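PDB 4FGM: aminopeptidase N family protein from Idiomarina loihiensis L2TR, which probably works as a zinc-dependent aminopeptidase of the M61 family, removing residues from the N-terminal ends of peptides. Local coordinates for residues A157-Y160 with D161-I164; P38-Y41 with L42-F46; I425-L428 with N429-G433. All coordinates share one frame; numbering follows the deposited sequence.

Contact 1 of 3, residues A157-Y160 with D161-I164; sequences ADNY and DALI
Asn159 caps the short helix 160-163: its side-chain OD1 accepts the backbone N-H of Ala162 (OD1 to N 2.9 Å) and gives it a straighter partner than Asn159 O, to which its bond is weak. The torsion chi1 of 50° sets CG between the backbone N and the carbonyl carbon and swings the amide back over that turn. Asparagine suits the place, being short and carrying an acceptor at the distance needed. Its main-chain O takes the N-H of Leu163 (O to N 2.9 Å, N-H...O angle 165°), and Tyr160 O takes that of Ile164 (O to N 3.0 Å).

The tight part is apolar. Ile164 CG2 sits over one face of the Tyr160 ring, 3.9 Å from its centroid, in a CH-pi contact, while Leu163 CD2 approaches CD1 of the same ring at 3.9 Å. Tyrosine fits because its hydroxyl, at the far end of the ring, bonds to Cys112 O. Ala157 CB, at the end of strand 153-157, lies 4.0 Å from Ala162 CB, a fit that small side chains permit.

The acidic residues are held more loosely within the turn: exposed Asp158 barely meets it and pairs with Arg156, and partly exposed Asp161 makes a salt bridge to Arg240. Together these features are those of an N-capped single-turn helix following a strand, here in the M61 N-terminal region.

Contact 2 of 3, residues P38-Y41 with L42-F46; sequences PGSY and LIRDF. With MAE (maleic acid), chain B.
The guanidinium of Arg44 meets Ser40 OG at its edge, near its own plane, and carries Leu42 CD2 over one face, 3.6 Å above it and offset toward the rim. Two rings extend the packing: the Tyr41 ring has Gly39 C over one face, again off-centre, and the Phe46 ring has Arg44 CB over one of its faces in a similar way. Arginine suits this place because its chain can run extended from CG to NE past the phenylalanine and still bring NH1 to Ser40 OG and to a water.

With chi1 at -170°, Ser40 turns OG away from its own backbone N and onto Arg44 NH1. The geometry indicates a hydrogen bond donated by NH1, but the modelled separation of OG and NH1, 2.4 Å, is doubtfully short. A water ties the two halves together: it donates to Ser40 O (2.6 Å) and Leu42 O (2.7 Å) and accepts from Arg44 NH1 (2.8 Å). Between those carbonyls the backbone folds into an inverse gamma turn centred on Tyr41, closed by Leu42 N donating to Ser40 O at 2.9 Å.

Gly39 and Ser40 belong to the pocket that holds maleic acid. Gly39 has a positive phi of 95°, at which a beta carbon would press on the preceding carbonyl. The side chain of Tyr41 comes about 5 Å from that of the zinc ligand Glu307. Arg44 NH2 also lies close to NH1 of Arg95, which belongs to the pocket. The chemistry is consistent with a second-shell role, in which Arg44 and the water would help to hold the serine and the bend, and the neighbouring positive charges probably make this end of the pocket more welcoming to a carboxylate.

Contact 3 of 3, residues I425-L428 with N429-G433; sequences INWL and NQYPG
Ile425 O is gripped by two backbone N-H groups near the end of helix 423-429. Asn429 N donates to it across the contact at 2.8 Å, in the carbonyl plane, as the regular helical bond. Leu428 N adds a weak bond from within the last turn. The side chain of Asn429 folds back beside the same carbonyl, its CG 3.3 Å from Ile425 O, and its ND2 reaches the Ile425 CG1 methylene at 3.7 Å. Isoleucine suits the inward side here, packing on Leu440 and Lys441 of helix 437-445, while asparagine, short and polar, fits beside the carbonyl at a partly exposed position and touches Ser437.

The helical pattern then fails. Gln430 N makes only a weak bond to Asn426 O, and Tyr431 N turns to Leu428 O (3.2 Å), reaching it from well above the carbonyl plane. Gln430, the first residue to leave helical angles, is exposed, which suits a long amide.

Four residues apart, Trp427 and Tyr431 lie side by side and point the same way, both with CG swung clear of the backbone N (chi1 -171° and -160°). Their rings meet obliquely, planes at 50°: Tyr431 CD1 lies over a face of the indole, and Trp427 CH2 and Tyr431 CE1 touch at 3.5 Å. Both large rings also rest on helix 401-413, touching Glu407. Two broad aromatic surfaces suit a helix end that lies against that helix. The chemistry implies a division of labour: backbone bonds wind down and release the chain at Gln430, while the aromatic pair packs the start of the loop against helix 401-413, with the indole N-H bonded to Glu411.

In the fold
Along the chain contact 2 comes first, then contact 1, then contact 3. Contacts 1 and 2 both belong to the M61 N-terminal domain, with centres about 17 Å apart and nearest atoms about 5 Å apart, yet they do not touch. Contact 2 lies in the loop between strands 30-32 and 50-51, which reaches the maleic acid pocket, whereas contact 1 runs from the end of strand 153-157 into helix 160-163, away from the zinc and maleic acid sites. Contact 3 is the C-terminal end of helix 423-429, packed on helices 401-413 and 437-445, its centre about 36 Å from that of contact 1 and 34 Å from that of contact 2. Thus the strand-rich N-terminal region contributes directly to the pocket beside the zinc.

Contact 1 of 3, residues A157-Y160 with D161-I164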
ATOM      1  N   ALA A 157     -24.331   8.632   0.994  1.00 40.60           N
ATOM      2  CA  ALA A 157     -23.699   7.603   0.178  1.00 45.69           C
ATOM      3  C   ALA A 157     -24.830   6.759  -0.414  1.00 47.70           C
ATOM      4  O   ALA A 157     -25.853   6.551   0.234  1.00 48.27           O
ATOM      5  CB  ALA A 157     -22.781   6.736   1.031  1.00 42.31           C
ATOM      6  N   ASP A 158     -24.654   6.269  -1.636  1.00 44.06           N
ATOM      7  CA  ASP A 158     -25.702   5.474  -2.261  1.00 44.71           C
ATOM      8  C   ASP A 158     -26.031   4.176  -1.532  1.00 47.20           C
ATOM      9  O   ASP A 158     -27.145   3.670  -1.633  1.00 53.38           O
ATOM     10  CB  ASP A 158     -25.342   5.174  -3.718  1.00 53.78           C
ATOM     11  CG  ASP A 158     -25.280   6.430  -4.574  1.00 64.39           C
ATOM     12  OD1 ASP A 158     -25.917   7.438  -4.200  1.00 69.27           O
ATOM     13  OD2 ASP A 158     -24.607   6.406  -5.626  1.00 65.94           O
ATOM     14  N   ASN A 159     -25.072   3.646  -0.785  1.00 48.56           N
ATOM     15  CA  ASN A 159     -25.274   2.395  -0.052  1.00 52.31           C
ATOM     16  C   ASN A 159     -24.126   2.140   0.931  1.00 46.90           C
ATOM     17  O   ASN A 159     -23.119   2.854   0.924  1.00 41.88           O
ATOM     18  CB  ASN A 159     -25.376   1.229  -1.035  1.00 50.55           C
ATOM     19  CG  ASN A 159     -24.250   1.231  -2.042  1.00 50.79           C
ATOM     20  OD1 ASN A 159     -23.075   1.271  -1.672  1.00 51.93           O
ATOM     21  ND2 ASN A 159     -24.600   1.194  -3.325  1.00 43.82           N
ATOM     22  N   TYR A 160     -24.270   1.118   1.768  1.00 42.94           N
ATOM     23  CA  TYR A 160     -23.244   0.816   2.751  1.00 47.19           C
ATOM     24  C   TYR A 160     -21.857   0.665   2.129  1.00 45.85           C
ATOM     25  O   TYR A 160     -20.868   1.153   2.679  1.00 43.39           O
ATOM     26  CB  TYR A 160     -23.589  -0.452   3.526  1.00 43.30           C
ATOM     27  CG  TYR A 160     -22.669  -0.681   4.701  1.00 43.69           C
ATOM     28  CD1 TYR A 160     -22.743   0.130   5.838  1.00 37.92           C
ATOM     29  CD2 TYR A 160     -21.696  -1.676   4.668  1.00 42.76           C
ATOM     30  CE1 TYR A 160     -21.870  -0.045   6.912  1.00 39.88           C
ATOM     31  CE2 TYR A 160     -20.814  -1.859   5.736  1.00 35.60           C
ATOM     32  CZ  TYR A 160     -20.908  -1.038   6.852  1.00 43.56           C
ATOM     33  OH  TYR A 160     -20.030  -1.184   7.897  1.00 42.13           O
ATOM     34  N   ASP A 161     -21.788  -0.004   0.981  1.00 40.77           N
ATOM     35  CA  ASP A 161     -20.521  -0.222   0.294  1.00 40.07           C
ATOM     36  C   ASP A 161     -19.832   1.095  -0.027  1.00 38.96           C
ATOM     37  O   ASP A 161     -18.610   1.214   0.079  1.00 39.49           O
ATOM     38  CB  ASP A 161     -20.737  -0.992  -1.005  1.00 43.63           C
ATOM     39  CG  ASP A 161     -19.438  -1.254  -1.740  1.00 50.52           C
ATOM     40  OD1 ASP A 161     -18.653  -2.112  -1.286  1.00 56.55           O
ATOM     41  OD2 ASP A 161     -19.196  -0.586  -2.765  1.00 48.72           O
ATOM     42  N   ALA A 162     -20.621   2.082  -0.429  1.00 39.20           N
ATOM     43  CA  ALA A 162     -20.068   3.386  -0.756  1.00 36.36           C
ATOM     44  C   ALA A 162     -19.673   4.088   0.538  1.00 37.38           C
ATOM     45  O   ALA A 162     -18.608   4.698   0.625  1.00 35.56           O
ATOM     46  CB  ALA A 162     -21.088   4.215  -1.518  1.00 40.73           C
ATOM     47  N   LEU A 163     -20.527   3.979   1.549  1.00 40.15           N
ATOM     48  CA  LEU A 163     -20.270   4.606   2.837  1.00 38.40           C
ATOM     49  C   LEU A 163     -18.890   4.270   3.396  1.00 41.49           C
ATOM     50  O   LEU A 163     -18.153   5.151   3.844  1.00 41.64           O
ATOM     51  CB  LEU A 163     -21.323   4.169   3.856  1.00 34.73           C
ATOM     52  CG  LEU A 163     -21.105   4.669   5.290  1.00 37.29           C
ATOM     53  CD1 LEU A 163     -21.409   6.163   5.360  1.00 29.00           C
ATOM     54  CD2 LEU A 163     -22.015   3.908   6.244  1.00 34.29           C
ATOM     55  N   ILE A 164     -18.543   2.988   3.375  1.00 40.10           N
ATOM     56  CA  ILE A 164     -17.261   2.565   3.918  1.00 40.63           C
ATOM     57  C   ILE A 164     -16.083   2.785   2.975  1.00 38.15           C
ATOM     58  O   ILE A 164     -14.978   2.296   3.217  1.00 43.83           O
ATOM     59  CB  ILE A 164     -17.316   1.095   4.368  1.00 42.74           C
ATOM     60  CG1 ILE A 164     -17.606   0.181   3.180  1.00 36.14           C
ATOM     61  CG2 ILE A 164     -18.400   0.934   5.426  1.00 40.03           C
ATOM     62  CD1 ILE A 164     -17.545  -1.288   3.530  1.00 38.44           C
TER

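Contact 2 of 3, residues P38-Y41 with L42-F46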
ATOM      1  N   PRO A  38     -11.706  -3.099   2.574  1.00 42.16           N
ATOM      2  CA  PRO A  38     -11.275  -3.248   1.178  1.00 38.39           C
ATOM      3  C   PRO A  38      -9.926  -2.590   0.928  1.00 41.07           C
ATOM      4  O   PRO A  38      -9.671  -1.489   1.399  1.00 47.49           O
ATOM      5  CB  PRO A  38     -12.411  -2.583   0.391  1.00 34.87           C
ATOM      6  CG  PRO A  38     -13.628  -2.956   1.209  1.00 36.76           C
ATOM      7  CD  PRO A  38     -13.139  -2.742   2.652  1.00 38.02           C
ATOM      8  N   GLY A  39      -9.060  -3.281   0.195  1.00 46.53           N
ATOM      9  CA  GLY A  39      -7.754  -2.734  -0.115  1.00 39.56           C
ATOM     10  C   GLY A  39      -6.655  -3.176   0.829  1.00 40.16           C
ATOM     11  O   GLY A  39      -5.495  -2.996   0.526  1.00 37.69           O
ATOM     12  N   SER A  40      -7.016  -3.749   1.970  1.00 44.33           N
ATOM     13  CA  SER A  40      -6.037  -4.215   2.946  1.00 42.38           C
ATOM     14  C   SER A  40      -6.493  -5.615   3.334  1.00 47.66           C
ATOM     15  O   SER A  40      -7.350  -5.797   4.207  1.00 46.41           O
ATOM     16  CB  SER A  40      -6.029  -3.291   4.163  1.00 43.29           C
ATOM     17  OG  SER A  40      -4.934  -3.579   5.006  1.00 39.56           O
ATOM     18  N   TYR A  41      -5.893  -6.604   2.686  1.00 44.61           N
ATOM     19  CA  TYR A  41      -6.280  -7.990   2.881  1.00 43.88           C
ATOM     20  C   TYR A  41      -5.765  -8.691   4.118  1.00 47.99           C
ATOM     21  O   TYR A  41      -4.940  -9.599   4.040  1.00 49.08           O
ATOM     22  CB  TYR A  41      -5.922  -8.758   1.608  1.00 42.05           C
ATOM     23  CG  TYR A  41      -6.295  -7.945   0.379  1.00 38.83           C
ATOM     24  CD1 TYR A  41      -7.635  -7.688   0.073  1.00 38.24           C
ATOM     25  CD2 TYR A  41      -5.312  -7.335  -0.405  1.00 34.86           C
ATOM     26  CE1 TYR A  41      -7.987  -6.840  -0.978  1.00 44.63           C
ATOM     27  CE2 TYR A  41      -5.651  -6.484  -1.452  1.00 39.96           C
ATOM     28  CZ  TYR A  41      -6.990  -6.242  -1.732  1.00 46.37           C
ATOM     29  OH  TYR A  41      -7.330  -5.393  -2.759  1.00 43.23           O
ATOM     30  N   LEU A  42      -6.287  -8.258   5.263  1.00 50.31           N
ATOM     31  CA  LEU A  42      -5.947  -8.826   6.561  1.00 46.44           C
ATOM     32  C   LEU A  42      -7.153  -8.687   7.497  1.00 42.80           C
ATOM     33  O   LEU A  42      -7.693  -7.589   7.682  1.00 43.28           O
ATOM     34  CB  LEU A  42      -4.739  -8.106   7.170  1.00 45.06           C
ATOM     35  CG  LEU A  42      -4.297  -8.620   8.549  1.00 53.45           C
ATOM     36  CD1 LEU A  42      -3.767 -10.057   8.429  1.00 48.28           C
ATOM     37  CD2 LEU A  42      -3.226  -7.706   9.123  1.00 52.29           C
ATOM     38  N   ILE A  43      -7.585  -9.804   8.072  1.00 32.21           N
ATOM     39  CA  ILE A  43      -8.710  -9.784   8.990  1.00 34.18           C
ATOM     40  C   ILE A  43      -8.253  -8.950  10.180  1.00 40.95           C
ATOM     41  O   ILE A  43      -7.249  -9.281  10.818  1.00 46.79           O
ATOM     42  CB  ILE A  43      -9.066 -11.206   9.474  1.00 33.39           C
ATOM     43  CG1 ILE A  43      -9.529 -12.058   8.298  1.00 35.61           C
ATOM     44  CG2 ILE A  43     -10.140 -11.139  10.545  1.00 34.85           C
ATOM     45  CD1 ILE A  43     -10.762 -11.529   7.610  1.00 36.60           C
ATOM     46  N   ARG A  44      -8.984  -7.876  10.482  1.00 39.33           N
ATOM     47  CA  ARG A  44      -8.609  -6.993  11.580  1.00 38.24           C
ATOM     48  C   ARG A  44      -9.568  -6.867  12.770  1.00 40.91           C
ATOM     49  O   ARG A  44      -9.255  -6.174  13.742  1.00 42.54           O
ATOM     50  CB  ARG A  44      -8.308  -5.603  11.024  1.00 40.26           C
ATOM     51  CG  ARG A  44      -7.109  -5.574  10.098  1.00 42.16           C
ATOM     52  CD  ARG A  44      -6.686  -4.149   9.798  1.00 48.55           C
ATOM     53  NE  ARG A  44      -5.262  -4.100   9.484  1.00 60.84           N
ATOM     54  CZ  ARG A  44      -4.778  -4.176   8.257  1.00 62.76           C
ATOM     55  NH1 ARG A  44      -5.614  -4.293   7.241  1.00 70.54           N
ATOM     56  NH2 ARG A  44      -3.471  -4.162   8.049  1.00 58.48           N
ATOM     57  N   ASP A  45     -10.724  -7.521  12.691  1.00 42.33           N
ATOM     58  CA  ASP A  45     -11.719  -7.490  13.763  1.00 39.37           C
ATOM     59  C   ASP A  45     -11.984  -6.103  14.383  1.00 40.67           C
ATOM     60  O   ASP A  45     -11.894  -5.926  15.607  1.00 37.21           O
ATOM     61  CB  ASP A  45     -11.319  -8.475  14.867  1.00 37.60           C
ATOM     62  CG  ASP A  45     -11.329  -9.929  14.395  1.00 44.23           C
ATOM     63  OD1 ASP A  45     -12.013 -10.232  13.396  1.00 44.29           O
ATOM     64  OD2 ASP A  45     -10.668 -10.778  15.031  1.00 43.04           O
ATOM     65  N   PHE A  46     -12.333  -5.130  13.543  1.00 37.53           N
ATOM     66  CA  PHE A  46     -12.610  -3.774  14.008  1.00 39.93           C
ATOM     67  C   PHE A  46     -13.619  -3.727  15.162  1.00 42.60           C
ATOM     68  O   PHE A  46     -13.537  -2.866  16.039  1.00 36.68           O
ATOM     69  CB  PHE A  46     -13.129  -2.916  12.852  1.00 35.59           C
ATOM     70  CG  PHE A  46     -12.154  -2.776  11.700  1.00 38.87           C
ATOM     71  CD1 PHE A  46     -10.912  -2.159  11.883  1.00 31.03           C
ATOM     72  CD2 PHE A  46     -12.488  -3.242  10.427  1.00 42.98           C
ATOM     73  CE1 PHE A  46     -10.029  -2.011  10.824  1.00 41.70           C
ATOM     74  CE2 PHE A  46     -11.606  -3.094   9.364  1.00 39.92           C
ATOM     75  CZ  PHE A  46     -10.376  -2.476   9.564  1.00 45.43           C
TER
HETATM   76  C1  MAE B 601      -1.883  -0.800  -1.410  1.00101.44           C
HETATM   77  O1  MAE B 601      -2.008  -2.021  -1.772  1.00105.83           O
HETATM   78  O2  MAE B 601      -2.426   0.082  -2.115  1.00 98.85           O
HETATM   79  C2  MAE B 601      -1.148  -0.524  -0.156  1.00101.18           C
HETATM   80  C3  MAE B 601      -1.470  -0.727   1.120  1.00101.86           C
HETATM   81  C4  MAE B 601      -2.707  -1.316   1.623  1.00104.55           C
HETATM   82  O3  MAE B 601      -3.677  -1.687   0.934  1.00112.39           O
HETATM   83  O4  MAE B 601      -2.729  -1.480   2.860  1.00 99.53           O
HETATM   84  O   HOH W   1      -8.160  -5.158   6.586  1.00 40.89           O

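Contact 3 of 3, residues I425-L428 with N429-G433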
ATOM      1  N   ILE A 425      -4.886 -12.704 -19.293  1.00 54.36           N
ATOM      2  CA  ILE A 425      -4.052 -13.488 -20.202  1.00 56.81           C
ATOM      3  C   ILE A 425      -4.825 -13.846 -21.479  1.00 59.72           C
ATOM      4  O   ILE A 425      -4.290 -13.731 -22.585  1.00 54.27           O
ATOM      5  CB  ILE A 425      -3.505 -14.778 -19.530  1.00 51.04           C
ATOM      6  CG1 ILE A 425      -2.400 -15.378 -20.404  1.00 52.71           C
ATOM      7  CG2 ILE A 425      -4.621 -15.792 -19.315  1.00 52.31           C
ATOM      8  CD1 ILE A 425      -1.741 -16.614 -19.817  1.00 56.57           C
ATOM      9  N   ASN A 426      -6.084 -14.262 -21.331  1.00 59.45           N
ATOM     10  CA  ASN A 426      -6.900 -14.600 -22.489  1.00 58.97           C
ATOM     11  C   ASN A 426      -7.115 -13.366 -23.356  1.00 61.20           C
ATOM     12  O   ASN A 426      -7.092 -13.450 -24.586  1.00 66.91           O
ATOM     13  CB  ASN A 426      -8.246 -15.163 -22.047  1.00 56.34           C
ATOM     14  CG  ASN A 426      -8.126 -16.546 -21.438  1.00 63.92           C
ATOM     15  OD1 ASN A 426      -9.100 -17.101 -20.945  1.00 71.10           O
ATOM     16  ND2 ASN A 426      -6.925 -17.110 -21.476  1.00 56.07           N
ATOM     17  N   TRP A 427      -7.312 -12.220 -22.711  1.00 58.08           N
ATOM     18  CA  TRP A 427      -7.522 -10.963 -23.425  1.00 61.75           C
ATOM     19  C   TRP A 427      -6.302 -10.665 -24.295  1.00 62.02           C
ATOM     20  O   TRP A 427      -6.424 -10.142 -25.401  1.00 58.10           O
ATOM     21  CB  TRP A 427      -7.738  -9.817 -22.434  1.00 59.29           C
ATOM     22  CG  TRP A 427      -8.174  -8.538 -23.074  1.00 53.02           C
ATOM     23  CD1 TRP A 427      -9.452  -8.159 -23.361  1.00 52.85           C
ATOM     24  CD2 TRP A 427      -7.328  -7.475 -23.531  1.00 51.77           C
ATOM     25  NE1 TRP A 427      -9.457  -6.923 -23.968  1.00 53.19           N
ATOM     26  CE2 TRP A 427      -8.169  -6.481 -24.082  1.00 56.62           C
ATOM     27  CE3 TRP A 427      -5.944  -7.263 -23.524  1.00 54.63           C
ATOM     28  CZ2 TRP A 427      -7.665  -5.294 -24.628  1.00 56.46           C
ATOM     29  CZ3 TRP A 427      -5.444  -6.078 -24.068  1.00 54.75           C
ATOM     30  CH2 TRP A 427      -6.305  -5.111 -24.608  1.00 58.73           C
ATOM     31  N   LEU A 428      -5.119 -11.001 -23.791  1.00 65.59           N
ATOM     32  CA  LEU A 428      -3.892 -10.772 -24.540  1.00 61.73           C
ATOM     33  C   LEU A 428      -3.680 -11.866 -25.589  1.00 61.70           C
ATOM     34  O   LEU A 428      -3.162 -11.599 -26.675  1.00 67.41           O
ATOM     35  CB  LEU A 428      -2.696 -10.705 -23.585  1.00 58.33           C
ATOM     36  CG  LEU A 428      -2.654  -9.471 -22.675  1.00 52.62           C
ATOM     37  CD1 LEU A 428      -1.695  -9.702 -21.509  1.00 45.56           C
ATOM     38  CD2 LEU A 428      -2.244  -8.263 -23.490  1.00 52.49           C
ATOM     39  N   ASN A 429      -4.088 -13.092 -25.273  1.00 63.50           N
ATOM     40  CA  ASN A 429      -3.930 -14.201 -26.211  1.00 70.72           C
ATOM     41  C   ASN A 429      -4.872 -14.111 -27.413  1.00 80.11           C
ATOM     42  O   ASN A 429      -4.694 -14.823 -28.405  1.00 82.73           O
ATOM     43  CB  ASN A 429      -4.126 -15.544 -25.502  1.00 70.63           C
ATOM     44  CG  ASN A 429      -2.926 -15.934 -24.653  1.00 75.51           C
ATOM     45  OD1 ASN A 429      -1.833 -15.389 -24.821  1.00 79.53           O
ATOM     46  ND2 ASN A 429      -3.121 -16.888 -23.745  1.00 70.29           N
ATOM     47  N   GLN A 430      -5.874 -13.241 -27.323  1.00 77.37           N
ATOM     48  CA  GLN A 430      -6.820 -13.053 -28.413  1.00 77.09           C
ATOM     49  C   GLN A 430      -6.650 -11.650 -28.991  1.00 73.21           C
ATOM     50  O   GLN A 430      -7.567 -11.113 -29.612  1.00 77.84           O
ATOM     51  CB  GLN A 430      -8.260 -13.252 -27.926  1.00 84.48           C
ATOM     52  CG  GLN A 430      -8.662 -14.705 -27.582  1.00 90.93           C
ATOM     53  CD  GLN A 430      -8.850 -15.608 -28.809  1.00 93.32           C
ATOM     54  OE1 GLN A 430      -9.368 -15.179 -29.844  1.00100.15           O
ATOM     55  NE2 GLN A 430      -8.452 -16.873 -28.680  1.00 83.94           N
ATOM     56  N   TYR A 431      -5.474 -11.061 -28.776  1.00 68.63           N
ATOM     57  CA  TYR A 431      -5.160  -9.723 -29.288  1.00 66.23           C
ATOM     58  C   TYR A 431      -4.301  -9.926 -30.535  1.00 71.17           C
ATOM     59  O   TYR A 431      -3.229 -10.532 -30.471  1.00 72.50           O
ATOM     60  CB  TYR A 431      -4.378  -8.910 -28.249  1.00 67.98           C
ATOM     61  CG  TYR A 431      -4.420  -7.407 -28.467  1.00 71.60           C
ATOM     62  CD1 TYR A 431      -5.304  -6.602 -27.743  1.00 70.40           C
ATOM     63  CD2 TYR A 431      -3.591  -6.791 -29.406  1.00 75.23           C
ATOM     64  CE1 TYR A 431      -5.359  -5.224 -27.948  1.00 70.99           C
ATOM     65  CE2 TYR A 431      -3.641  -5.410 -29.618  1.00 72.42           C
ATOM     66  CZ  TYR A 431      -4.528  -4.634 -28.887  1.00 72.91           C
ATOM     67  OH  TYR A 431      -4.590  -3.276 -29.101  1.00 73.08           O
ATOM     68  N   PRO A 432      -4.753  -9.406 -31.683  1.00 77.93           N
ATOM     69  CA  PRO A 432      -4.050  -9.528 -32.963  1.00 77.20           C
ATOM     70  C   PRO A 432      -2.596  -9.077 -33.043  1.00 74.90           C
ATOM     71  O   PRO A 432      -2.273  -7.914 -32.779  1.00 69.98           O
ATOM     72  CB  PRO A 432      -4.945  -8.742 -33.918  1.00 73.61           C
ATOM     73  CG  PRO A 432      -5.508  -7.683 -33.041  1.00 74.70           C
ATOM     74  CD  PRO A 432      -5.885  -8.471 -31.808  1.00 78.80           C
ATOM     75  N   GLY A 433      -1.724 -10.012 -33.416  1.00 73.91           N
ATOM     76  CA  GLY A 433      -0.317  -9.699 -33.582  1.00 74.99           C
ATOM     77  C   GLY A 433       0.615  -9.854 -32.398  1.00 78.89           C
ATOM     78  O   GLY A 433       1.804  -9.540 -32.509  1.00 82.90           O
TER